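Local structure of undecaprenyl Pyrophosphate Synthase (Helicobacter pylori, 2D2R) at residues H18-M23 with P184-L189. The protein probably condenses isopentenyl diphosphate with an allylic pyrophosphate, as a magnesium-dependent, homodimeric cis-prenyltransferase that makes undecaprenyl diphosphate. Numbering follows the deposited sequence.
Sequences HLAIIM and PEVDLL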
loop_
_atom_site.group_PDB
_atom_site.type_symbol
_atom_site.label_atom_id
_atom_site.label_comp_id
_atom_site.label_asym_id
_atom_site.label_seq_id
_atom_site.Cartn_x
_atom_site.Cartn_y
_atom_site.Cartn_z
ATOM N N HIS A 18 -6.306 14.448 -3.897
ATOM C CA HIS A 18 -7.104 13.292 -3.475
ATOM C C HIS A 18 -6.637 12.837 -2.099
ATOM O O HIS A 18 -5.451 12.449 -1.938
ATOM C CB HIS A 18 -6.893 12.160 -4.504
ATOM C CG HIS A 18 -7.710 10.932 -4.245
ATOM N ND1 HIS A 18 -7.741 9.862 -5.121
ATOM C CD2 HIS A 18 -8.535 10.606 -3.222
ATOM C CE1 HIS A 18 -8.546 8.928 -4.636
ATOM N NE2 HIS A 18 -9.041 9.355 -3.486
ATOM N N LEU A 19 -7.547 12.892 -1.122
ATOM C CA LEU A 19 -7.296 12.491 0.255
ATOM C C LEU A 19 -8.114 11.235 0.464
ATOM O O LEU A 19 -9.264 11.169 0.033
ATOM C CB LEU A 19 -7.747 13.577 1.241
ATOM C CG LEU A 19 -7.857 13.260 2.750
ATOM C CD1 LEU A 19 -6.481 12.897 3.348
ATOM C CD2 LEU A 19 -8.423 14.499 3.527
ATOM N N ALA A 20 -7.521 10.230 1.115
ATOM C CA ALA A 20 -8.218 8.963 1.355
ATOM C C ALA A 20 -8.127 8.686 2.841
ATOM O O ALA A 20 -7.091 8.929 3.471
ATOM C CB ALA A 20 -7.534 7.824 0.573
ATOM N N ILE A 21 -9.197 8.177 3.425
ATOM C CA ILE A 21 -9.119 7.957 4.836
ATOM C C ILE A 21 -9.636 6.623 5.296
ATOM O O ILE A 21 -10.699 6.195 4.862
ATOM C CB ILE A 21 -9.903 9.057 5.632
ATOM C CG1 ILE A 21 -9.402 10.472 5.273
ATOM C CG2 ILE A 21 -9.720 8.772 7.111
ATOM C CD1 ILE A 21 -10.192 11.614 5.979
ATOM N N ILE A 22 -8.856 5.943 6.155
ATOM C CA ILE A 22 -9.326 4.684 6.765
ATOM C C ILE A 22 -9.879 5.250 8.109
ATOM O O ILE A 22 -9.136 5.733 8.963
ATOM C CB ILE A 22 -8.125 3.689 6.987
ATOM C CG1 ILE A 22 -7.680 3.178 5.596
ATOM C CG2 ILE A 22 -8.540 2.515 7.897
ATOM C CD1 ILE A 22 -6.308 2.609 5.538
ATOM N N MET A 23 -11.201 5.237 8.248
ATOM C CA MET A 23 -11.845 5.798 9.430
ATOM C C MET A 23 -11.909 4.750 10.529
ATOM O O MET A 23 -12.922 4.088 10.714
ATOM C CB MET A 23 -13.255 6.253 9.057
ATOM C CG MET A 23 -13.290 7.096 7.812
ATOM S SD MET A 23 -15.003 7.480 7.309
ATOM C CE MET A 23 -15.546 5.793 6.746
ATOM N N PRO A 184 -8.097 11.032 -9.621
ATOM C CA PRO A 184 -6.639 11.188 -9.597
ATOM C C PRO A 184 -6.079 10.161 -8.596
ATOM O O PRO A 184 -6.823 9.566 -7.817
ATOM C CB PRO A 184 -6.436 12.618 -9.128
ATOM C CG PRO A 184 -7.647 12.910 -8.283
ATOM C CD PRO A 184 -8.798 12.081 -8.860
ATOM N N GLU A 185 -4.767 9.958 -8.619
ATOM C CA GLU A 185 -4.193 9.017 -7.683
ATOM C C GLU A 185 -4.284 9.624 -6.291
ATOM O O GLU A 185 -4.549 10.839 -6.099
ATOM C CB GLU A 185 -2.708 8.719 -8.021
ATOM C CG GLU A 185 -2.500 7.954 -9.338
ATOM C CD GLU A 185 -3.173 6.556 -9.365
ATOM O OE1 GLU A 185 -2.642 5.593 -8.761
ATOM O OE2 GLU A 185 -4.221 6.416 -10.025
ATOM N N VAL A 186 -4.079 8.782 -5.290
ATOM C CA VAL A 186 -4.128 9.265 -3.928
ATOM C C VAL A 186 -2.882 10.067 -3.544
ATOM O O VAL A 186 -1.754 9.585 -3.766
ATOM C CB VAL A 186 -4.284 8.100 -2.955
ATOM C CG1 VAL A 186 -4.179 8.637 -1.529
ATOM C CG2 VAL A 186 -5.598 7.412 -3.195
ATOM N N ASP A 187 -3.063 11.266 -2.971
ATOM C CA ASP A 187 -1.911 12.058 -2.552
ATOM C C ASP A 187 -1.528 11.863 -1.094
ATOM O O ASP A 187 -0.350 11.970 -0.736
ATOM C CB ASP A 187 -2.148 13.553 -2.739
ATOM C CG ASP A 187 -2.343 13.923 -4.182
ATOM O OD1 ASP A 187 -1.399 13.751 -4.978
ATOM O OD2 ASP A 187 -3.469 14.372 -4.529
ATOM N N LEU A 188 -2.525 11.608 -0.258
ATOM C CA LEU A 188 -2.296 11.472 1.158
ATOM C C LEU A 188 -3.304 10.448 1.637
ATOM O O LEU A 188 -4.495 10.596 1.392
ATOM C CB LEU A 188 -2.472 12.878 1.823
ATOM C CG LEU A 188 -3.011 13.205 3.218
ATOM C CD1 LEU A 188 -2.658 12.180 4.255
ATOM C CD2 LEU A 188 -2.611 14.596 3.663
ATOM N N LEU A 189 -2.820 9.365 2.237
ATOM C CA LEU A 189 -3.679 8.291 2.767
ATOM C C LEU A 189 -3.560 8.379 4.275
ATOM O O LEU A 189 -2.478 8.249 4.847
ATOM C CB LEU A 189 -3.201 6.903 2.267
ATOM C CG LEU A 189 -3.930 5.731 2.928
ATOM C CD1 LEU A 189 -5.444 5.825 2.609
ATOM C CD2 LEU A 189 -3.399 4.433 2.408
#
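H18 is gripped by P184, V186 and D187 through both its ring and its backbone. With CG anti to the backbone N (chi1 -177°), the imidazole turns its ND1 edge to the loop that leads into strand 188-191, where ND1 donates to P184 O at 2.9 Å. The acceptor lies only 10° out of the ring plane, although the donor sits above the plane of that carbonyl. V186 CG2 covers one ring face in a CH-pi contact, 3.8 Å from the centroid, while NE2 is hydrogen-bonded to T64 OG1 of strand 62-66; edge and face contacts together fix the ring's rotation. D187 clasps the H18 backbone at both polar atoms: OD2, which also accepts K17 N, takes H18 N through its anti lone pair, and D187 N donates to H18 O at 2.9 Å, an oxygen that L188 N also approaches in a weak bond. Beyond this point the two segments pair as parallel strands, L19 with L188 and A20 with L189, joining the central strand 18-22 to 188-191 in the six-stranded parallel sheet of the cis-prenyltransferase fold. The A20 N to L188 O hydrogen bond, 3.1 Å, agrees with this register. On one face A20 CB meets L189 CD1 at 3.5 Å and, more loosely, V186 CG1. On the other, covered by helix 223-236, L19 CD1 presses tightly on L188 CG, 3.5 Å.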